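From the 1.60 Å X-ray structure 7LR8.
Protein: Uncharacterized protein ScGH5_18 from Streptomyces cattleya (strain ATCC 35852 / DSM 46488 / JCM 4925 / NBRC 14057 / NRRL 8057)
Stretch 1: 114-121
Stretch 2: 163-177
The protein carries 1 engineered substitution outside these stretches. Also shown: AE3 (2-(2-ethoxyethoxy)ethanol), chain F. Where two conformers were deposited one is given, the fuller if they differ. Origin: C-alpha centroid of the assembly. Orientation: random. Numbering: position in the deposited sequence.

Stretch 1 114-121: HRRNLFTD
Stretch 2 163-177: PDPDRVTPEQAGDWL

Arg115 and the two acidic residues Asp164 and Asp166 form the polar centre of the contact. The Arg115 side chain (chi1 t, chi2 p, chi3 t, chi4 -92°) leaves a CA-to-CB bond that points toward the second stretch and sets the edge of its guanidinium against both carboxylates. NH2 donates to Asp166 OD1 at 2.8 Å and NH1 to Asp164 OD2 at 2.9 Å, each a salt bridge; Arg115 NE adds a 3.2 Å bond to the same Asp166 OD1. Weak bonds run from Arg115 NH2 to Asp164 O (3.1 Å) and Asp164 OD1 (3.5 Å). Asp164 (chi1 t, phi/psi -154/65) starts sideways, but its carboxylate comes nearer to reach the arginine.

Asp166 (chi1 m, chi2 -21°) points toward the first stretch and is buried there, its charge answered on both oxygens. While Asp166 OD1 takes the arginine, Asp166 OD2 accepts from the backbone Leu118 N at 3.0 Å, with an N-H...acceptor angle of 158°. Water 1 lies 2.7 Å from Asp166 OD2, 2.8 Å from Arg116 O and, as a weak acceptor, 3.0 Å from Arg115 NE. Asp166 O, 3.6 Å from Phe119 CD2 near the plane of that ring, is buried without a polar partner.

Asn117 (chi1 t, chi2 -57°) links the stretches through its amide: ND2 donates to Arg167 O at 3.1 Å, and OD1 turns back to accept from Phe119 N at 2.8 Å and, weakly, from Thr120 N at 3.3 Å. The local turn is closed by Asp121 N to Asn117 O, 3.0 Å. Stretch 1 has no regular helix or strand; phi/psi run from -55/128 at Asn117 through -63/-25, -105/-19 and -126/-17 at Leu118, Phe119 and Thr120.

Stretch 2 is extended through Pro165 to Thr169, with psi between 99° and 162°, then becomes helical from Pro170 through Leu177 and beyond. Thr169 (chi1 p) caps the helix, its OG1 accepting from Gln172 N at 3.1 Å; Gln172 OE1 returns the bond by accepting from Thr169 N at 3.0 Å. The register pairs CA atoms of Asn117 with Asp166 at 5.4 Å, Phe119 with Trp176 at 6.1 Å and Thr120 with Gln172 at 7.2 Å.

Phe119 (chi1 m, chi2 -75°) anchors the apolar packing. Its ring edge meets the face of Trp176 (chi1 t, chi2 80°), centroids 5.0 Å apart to the six-membered ring and planes at 83°; Phe119 CD1 lies 3.7 Å from Trp176 CD2. Phe119 CA sits over the five-membered ring, 4.0 Å from its centroid, a CH-pi contact. Val168 (chi1 m) places CG1 3.3 Å from Phe119 CB and 3.6 Å from Thr120 CG2. Thr120 CG2 also lies 3.9 Å from Gln172 CD. Water 2 bridges the backbones, donating to Phe119 O at 2.8 Å and Gln172 O at 2.9 Å.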

ATOM      1  N   HIS B 114       4.828  10.842  -2.337  1.00 14.74           N
ATOM      2  CA  HIS B 114       6.176  10.348  -2.545  1.00 15.35           C
ATOM      3  C   HIS B 114       6.321   9.619  -3.876  1.00 14.98           C
ATOM      4  O   HIS B 114       7.217   8.788  -4.023  1.00 15.98           O
ATOM      5  CB  HIS B 114       6.569   9.430  -1.386  1.00 15.14           C
ATOM      6  CG  HIS B 114       6.619  10.130  -0.062  1.00 16.07           C
ATOM      7  ND1 HIS B 114       7.784  10.644   0.458  1.00 16.51           N
ATOM      8  CD2 HIS B 114       5.643  10.435   0.829  1.00 13.05           C
ATOM      9  CE1 HIS B 114       7.534  11.220   1.621  1.00 19.01           C
ATOM     10  NE2 HIS B 114       6.239  11.120   1.866  1.00 16.13           N
ATOM     11  N   ARG B 115       5.456   9.900  -4.847  1.00 17.85           N
ATOM     12  CA  ARG B 115       5.511   9.158  -6.101  1.00 17.44           C
ATOM     13  C   ARG B 115       6.877   9.307  -6.750  1.00 17.09           C
ATOM     14  O   ARG B 115       7.297  10.418  -7.091  1.00 18.27           O
ATOM     15  CB  ARG B 115       4.422   9.640  -7.049  1.00 17.86           C
ATOM     16  CG  ARG B 115       4.372   8.872  -8.356  1.00 15.93           C
ATOM     17  CD  ARG B 115       3.983   7.396  -8.146  1.00 18.85           C
ATOM     18  NE  ARG B 115       3.947   6.651  -9.401  1.00 17.93           N
ATOM     19  CZ  ARG B 115       2.858   6.499 -10.143  1.00 20.26           C
ATOM     20  NH1 ARG B 115       1.709   7.062  -9.770  1.00 20.94           N
ATOM     21  NH2 ARG B 115       2.917   5.795 -11.273  1.00 19.49           N
ATOM     22  N   ARG B 116       7.569   8.183  -6.916  1.00 16.78           N
ATOM     23  CA  ARG B 116       8.921   8.159  -7.458  1.00 18.78           C
ATOM     24  C   ARG B 116       9.042   6.909  -8.311  1.00 18.05           C
ATOM     25  O   ARG B 116       8.747   5.812  -7.834  1.00 18.48           O
ATOM     26  CB  ARG B 116       9.977   8.166  -6.345  1.00 21.21           C
ATOM     27  CG  ARG B 116      10.084   9.492  -5.616  1.00 15.69           C
ATOM     28  CD  ARG B 116      11.081   9.425  -4.481  1.00 16.80           C
ATOM     29  NE  ARG B 116      10.586   8.682  -3.329  1.00 16.52           N
ATOM     30  CZ  ARG B 116      11.259   8.551  -2.186  1.00 14.66           C
ATOM     31  NH1 ARG B 116      12.471   9.116  -2.047  1.00 16.09           N
ATOM     32  NH2 ARG B 116      10.723   7.876  -1.178  1.00 18.81           N
ATOM     33  N   ASN B 117       9.452   7.095  -9.566  1.00 16.62           N
ATOM     34  CA  ASN B 117       9.437   6.024 -10.565  1.00 20.55           C
ATOM     35  C   ASN B 117      10.208   4.797 -10.074  1.00 15.67           C
ATOM     36  O   ASN B 117      11.362   4.908  -9.647  1.00 16.07           O
ATOM     37  CB  ASN B 117      10.032   6.585 -11.870  1.00 18.08           C
ATOM     38  CG  ASN B 117       9.910   5.638 -13.053  1.00 19.66           C
ATOM     39  OD1 ASN B 117      10.381   4.518 -12.996  1.00 20.91           O
ATOM     40  ND2 ASN B 117       9.308   6.111 -14.152  1.00 20.12           N
ATOM     41  N   LEU B 118       9.551   3.620 -10.146  1.00 14.64           N
ATOM     42  CA  LEU B 118      10.111   2.381  -9.602  1.00 16.34           C
ATOM     43  C   LEU B 118      11.392   1.982 -10.303  1.00 18.02           C
ATOM     44  O   LEU B 118      12.215   1.258  -9.727  1.00 17.80           O
ATOM     45  CB  LEU B 118       9.105   1.223  -9.732  1.00 16.15           C
ATOM     46  CG  LEU B 118       7.872   1.289  -8.848  1.00 17.81           C
ATOM     47  CD1 LEU B 118       7.039   0.014  -9.091  1.00 18.25           C
ATOM     48  CD2 LEU B 118       8.267   1.441  -7.380  1.00 20.12           C
ATOM     49  N   PHE B 119      11.573   2.425 -11.546  1.00 16.33           N
ATOM     50  CA  PHE B 119      12.697   1.985 -12.352  1.00 17.07           C
ATOM     51  C   PHE B 119      13.808   3.016 -12.491  1.00 17.71           C
ATOM     52  O   PHE B 119      14.929   2.633 -12.841  1.00 19.20           O
ATOM     53  CB  PHE B 119      12.214   1.600 -13.745  1.00 14.24           C
ATOM     54  CG  PHE B 119      11.112   0.582 -13.736  1.00 16.59           C
ATOM     55  CD1 PHE B 119      11.390  -0.741 -13.454  1.00 20.65           C
ATOM     56  CD2 PHE B 119       9.795   0.955 -13.987  1.00 17.66           C
ATOM     57  CE1 PHE B 119      10.379  -1.689 -13.438  1.00 18.33           C
ATOM     58  CE2 PHE B 119       8.770   0.007 -13.984  1.00 20.52           C
ATOM     59  CZ  PHE B 119       9.070  -1.313 -13.701  1.00 19.98           C
ATOM     60  N   THR B 120      13.540   4.300 -12.228  1.00 17.96           N
ATOM     61  CA  THR B 120      14.522   5.360 -12.464  1.00 17.85           C
ATOM     62  C   THR B 120      14.816   6.263 -11.271  1.00 18.94           C
ATOM     63  O   THR B 120      15.826   6.988 -11.315  1.00 19.29           O
ATOM     64  CB  THR B 120      14.093   6.268 -13.632  1.00 22.29           C
ATOM     65  OG1 THR B 120      12.907   6.998 -13.273  1.00 22.35           O
ATOM     66  CG2 THR B 120      13.850   5.444 -14.906  1.00 23.31           C
ATOM     67  N   ASP B 121      13.975   6.298 -10.238  1.00 16.90           N
ATOM     68  CA  ASP B 121      14.238   7.239  -9.152  1.00 18.62           C
ATOM     69  C   ASP B 121      15.485   6.815  -8.389  1.00 18.89           C
ATOM     70  O   ASP B 121      15.551   5.685  -7.913  1.00 19.13           O
ATOM     71  CB  ASP B 121      13.074   7.332  -8.178  1.00 17.45           C
ATOM     72  CG  ASP B 121      13.359   8.318  -7.065  1.00 18.41           C
ATOM     73  OD1 ASP B 121      13.103   9.532  -7.279  1.00 18.00           O
ATOM     74  OD2 ASP B 121      13.885   7.902  -6.002  1.00 16.35           O
ATOM     75  N   PRO B 163      -3.015   0.874 -15.333  1.00 20.80           N
ATOM     76  CA  PRO B 163      -3.770   2.136 -15.263  1.00 21.96           C
ATOM     77  C   PRO B 163      -2.934   3.342 -14.864  1.00 24.24           C
ATOM     78  O   PRO B 163      -3.393   4.476 -15.059  1.00 24.46           O
ATOM     79  CB  PRO B 163      -4.844   1.845 -14.208  1.00 23.24           C
ATOM     80  CG  PRO B 163      -4.289   0.734 -13.388  1.00 25.72           C
ATOM     81  CD  PRO B 163      -3.460  -0.103 -14.325  1.00 20.32           C
ATOM     82  N   ASP B 164      -1.736   3.148 -14.306  1.00 19.55           N
ATOM     83  CA  ASP B 164      -0.952   4.272 -13.806  1.00 18.88           C
ATOM     84  C   ASP B 164       0.522   3.891 -13.839  1.00 18.92           C
ATOM     85  O   ASP B 164       1.162   3.784 -12.784  1.00 19.97           O
ATOM     86  CB  ASP B 164      -1.414   4.638 -12.393  1.00 20.25           C
ATOM     87  CG  ASP B 164      -0.748   5.908 -11.853  1.00 22.40           C
ATOM     88  OD1 ASP B 164      -0.150   6.692 -12.626  1.00 25.50           O
ATOM     89  OD2 ASP B 164      -0.843   6.108 -10.631  1.00 26.45           O
ATOM     90  N   PRO B 165       1.091   3.674 -15.019  1.00 18.53           N
ATOM     91  CA  PRO B 165       2.418   3.067 -15.099  1.00 17.44           C
ATOM     92  C   PRO B 165       3.535   4.052 -14.784  1.00 19.59           C
ATOM     93  O   PRO B 165       3.386   5.275 -14.886  1.00 21.83           O
ATOM     94  CB  PRO B 165       2.503   2.597 -16.549  1.00 23.27           C
ATOM     95  CG  PRO B 165       1.646   3.582 -17.289  1.00 28.13           C
ATOM     96  CD  PRO B 165       0.513   3.907 -16.352  1.00 24.55           C
ATOM     97  N   ASP B 166       4.662   3.466 -14.374  1.00 16.79           N
ATOM     98  CA  ASP B 166       5.949   4.158 -14.264  1.00 20.21           C
ATOM     99  C   ASP B 166       6.678   3.897 -15.572  1.00 26.85           C
ATOM    100  O   ASP B 166       7.290   2.837 -15.757  1.00 25.62           O
ATOM    101  CB  ASP B 166       6.768   3.647 -13.083  1.00 22.77           C
ATOM    102  CG  ASP B 166       6.288   4.182 -11.762  1.00 20.77           C
ATOM    103  OD1 ASP B 166       5.601   5.222 -11.762  1.00 21.18           O
ATOM    104  OD2 ASP B 166       6.600   3.560 -10.729  1.00 18.79           O
ATOM    105  N   ARG B 167       6.621   4.859 -16.481  1.00 28.29           N
ATOM    106  CA  ARG B 167       7.122   4.638 -17.826  1.00 32.39           C
ATOM    107  C   ARG B 167       8.645   4.640 -17.853  1.00 26.21           C
ATOM    108  O   ARG B 167       9.300   5.388 -17.118  1.00 25.07           O
ATOM    109  CB  ARG B 167       6.555   5.688 -18.778  1.00 38.84           C
ATOM    110  CG  ARG B 167       5.060   5.489 -18.994  1.00 48.03           C
ATOM    111  CD  ARG B 167       4.506   6.264 -20.174  1.00 57.27           C
ATOM    112  NE  ARG B 167       3.058   6.090 -20.260  1.00 66.83           N
ATOM    113  CZ  ARG B 167       2.185   6.734 -19.490  1.00 75.65           C
ATOM    114  NH1 ARG B 167       2.610   7.602 -18.582  1.00 79.27           N
ATOM    115  NH2 ARG B 167       0.884   6.513 -19.630  1.00 78.53           N
ATOM    116  N   VAL B 168       9.211   3.787 -18.703  0.65 24.70           N
ATOM    117  CA  VAL B 168      10.656   3.680 -18.857  0.65 25.04           C
ATOM    118  C   VAL B 168      10.961   3.312 -20.297  0.65 24.54           C
ATOM    119  O   VAL B 168      10.165   2.651 -20.968  0.65 21.18           O
ATOM    120  CB  VAL B 168      11.264   2.625 -17.905  0.65 25.81           C
ATOM    121  CG1 VAL B 168      11.475   3.226 -16.551  0.65 30.04           C
ATOM    122  CG2 VAL B 168      10.362   1.378 -17.845  0.65 27.69           C
ATOM    123  N   THR B 169      12.133   3.724 -20.760  1.00 23.30           N
ATOM    124  CA  THR B 169      12.609   3.285 -22.059  1.00 21.18           C
ATOM    125  C   THR B 169      13.185   1.884 -21.916  1.00 24.47           C
ATOM    126  O   THR B 169      13.484   1.442 -20.805  1.00 23.15           O
ATOM    127  CB  THR B 169      13.680   4.233 -22.596  1.00 23.92           C
ATOM    128  OG1 THR B 169      14.884   4.094 -21.826  1.00 25.03           O
ATOM    129  CG2 THR B 169      13.198   5.676 -22.535  1.00 26.39           C
ATOM    130  N   PRO B 170      13.330   1.154 -23.023  1.00 24.31           N
ATOM    131  CA  PRO B 170      14.005  -0.151 -22.932  1.00 23.58           C
ATOM    132  C   PRO B 170      15.410  -0.055 -22.362  1.00 23.10           C
ATOM    133  O   PRO B 170      15.808  -0.914 -21.568  1.00 22.82           O
ATOM    134  CB  PRO B 170      14.000  -0.641 -24.386  1.00 27.30           C
ATOM    135  CG  PRO B 170      12.782   0.012 -24.981  1.00 28.56           C
ATOM    136  CD  PRO B 170      12.737   1.378 -24.356  1.00 27.66           C
ATOM    137  N   GLU B 171      16.166   0.990 -22.715  1.00 21.96           N
ATOM    138  CA  GLU B 171      17.514   1.131 -22.170  1.00 24.42           C
ATOM    139  C   GLU B 171      17.487   1.307 -20.655  1.00 25.55           C
ATOM    140  O   GLU B 171      18.335   0.751 -19.945  1.00 26.44           O
ATOM    141  CB  GLU B 171      18.239   2.306 -22.830  1.00 31.22           C
ATOM    142  CG  GLU B 171      19.718   2.389 -22.463  1.00 52.08           C
ATOM    143  CD  GLU B 171      20.267   3.808 -22.508  1.00 70.35           C
ATOM    144  OE1 GLU B 171      19.653   4.666 -23.178  1.00 75.89           O
ATOM    145  OE2 GLU B 171      21.313   4.065 -21.870  1.00 75.71           O
ATOM    146  N   GLN B 172      16.526   2.086 -20.141  1.00 19.38           N
ATOM    147  CA  GLN B 172      16.411   2.254 -18.697  1.00 21.74           C
ATOM    148  C   GLN B 172      15.976   0.961 -18.021  1.00 23.94           C
ATOM    149  O   GLN B 172      16.423   0.655 -16.908  1.00 21.76           O
ATOM    150  CB  GLN B 172      15.428   3.375 -18.370  1.00 23.91           C
ATOM    151  CG  GLN B 172      15.907   4.753 -18.779  1.00 22.49           C
ATOM    152  CD  GLN B 172      14.821   5.804 -18.643  1.00 26.72           C
ATOM    153  OE1 GLN B 172      13.654   5.543 -18.919  1.00 21.57           O
ATOM    154  NE2 GLN B 172      15.204   7.002 -18.217  1.00 28.41           N
ATOM    155  N   ALA B 173      15.106   0.191 -18.677  1.00 20.84           N
ATOM    156  CA  ALA B 173      14.690  -1.094 -18.120  1.00 20.27           C
ATOM    157  C   ALA B 173      15.880  -2.043 -17.992  1.00 18.99           C
ATOM    158  O   ALA B 173      16.063  -2.692 -16.952  1.00 21.64           O
ATOM    159  CB  ALA B 173      13.589  -1.711 -18.989  1.00 18.34           C
ATOM    160  N   GLY B 174      16.691  -2.142 -19.049  1.00 21.76           N
ATOM    161  CA  GLY B 174      17.857  -3.010 -19.002  1.00 20.92           C
ATOM    162  C   GLY B 174      18.862  -2.578 -17.952  1.00 24.43           C
ATOM    163  O   GLY B 174      19.432  -3.413 -17.242  1.00 23.80           O
ATOM    164  N   ASP B 175      19.095  -1.269 -17.841  1.00 22.23           N
ATOM    165  CA  ASP B 175      20.006  -0.759 -16.819  1.00 25.52           C
ATOM    166  C   ASP B 175      19.498  -1.076 -15.417  1.00 21.63           C
ATOM    167  O   ASP B 175      20.280  -1.464 -14.539  1.00 21.23           O
ATOM    168  CB  ASP B 175      20.205   0.749 -16.990  1.00 25.70           C
ATOM    169  CG  ASP B 175      21.105   1.101 -18.169  1.00 29.74           C
ATOM    170  OD1 ASP B 175      21.885   0.242 -18.615  1.00 35.36           O
ATOM    171  OD2 ASP B 175      21.044   2.257 -18.640  1.00 34.07           O
ATOM    172  N   TRP B 176      18.189  -0.916 -15.189  1.00 19.22           N
ATOM    173  CA  TRP B 176      17.600  -1.228 -13.890  1.00 16.95           C
ATOM    174  C   TRP B 176      17.759  -2.706 -13.559  1.00 17.56           C
ATOM    175  O   TRP B 176      18.159  -3.068 -12.446  1.00 17.79           O
ATOM    176  CB  TRP B 176      16.119  -0.837 -13.885  1.00 17.91           C
ATOM    177  CG  TRP B 176      15.429  -1.083 -12.589  1.00 17.86           C
ATOM    178  CD1 TRP B 176      15.467  -0.288 -11.469  1.00 17.33           C
ATOM    179  CD2 TRP B 176      14.596  -2.194 -12.266  1.00 18.81           C
ATOM    180  NE1 TRP B 176      14.694  -0.844 -10.474  1.00 16.06           N
ATOM    181  CE2 TRP B 176      14.143  -2.012 -10.941  1.00 14.70           C
ATOM    182  CE3 TRP B 176      14.174  -3.328 -12.977  1.00 17.99           C
ATOM    183  CZ2 TRP B 176      13.312  -2.930 -10.299  1.00 14.61           C
ATOM    184  CZ3 TRP B 176      13.324  -4.240 -12.342  1.00 19.32           C
ATOM    185  CH2 TRP B 176      12.900  -4.034 -11.022  1.00 18.44           C
ATOM    186  N   LEU B 177      17.431  -3.577 -14.520  1.00 17.37           N
ATOM    187  CA  LEU B 177      17.572  -5.011 -14.304  1.00 18.27           C
ATOM    188  C   LEU B 177      19.000  -5.366 -13.907  1.00 19.07           C
ATOM    189  O   LEU B 177      19.220  -6.142 -12.969  1.00 19.05           O
ATOM    190  CB  LEU B 177      17.175  -5.765 -15.569  1.00 17.18           C
ATOM    191  CG  LEU B 177      15.690  -5.870 -15.913  1.00 17.04           C
ATOM    192  CD1 LEU B 177      15.561  -6.564 -17.274  1.00 17.09           C
ATOM    193  CD2 LEU B 177      14.961  -6.640 -14.837  1.00 20.13           C
TER
HETATM  194  C1  AE3 F 601      24.129   5.932 -10.862  1.00 67.96           C
HETATM  195  C2  AE3 F 601      23.106   7.042 -11.090  1.00 68.30           C
HETATM  196  O2  AE3 F 601      22.146   7.017 -10.074  1.00 64.60           O
HETATM  197  C3  AE3 F 601      20.843   7.209 -10.540  1.00 62.63           C
HETATM  198  C4  AE3 F 601      20.061   5.907 -10.380  1.00 59.42           C
HETATM  199  O3  AE3 F 601      19.055   5.834 -11.350  1.00 58.52           O
HETATM  200  C5  AE3 F 601      18.226   4.711 -11.232  1.00 55.30           C
HETATM  201  C6  AE3 F 601      18.646   3.643 -12.241  1.00 52.83           C
HETATM  202  O4  AE3 F 601      19.624   2.814 -11.675  1.00 50.62           O
HETATM  203  O   HOH W   1       6.127   4.898  -8.440  1.00 19.81           O
HETATM  204  O   HOH W   2      16.751   2.791 -15.025  1.00 26.03           O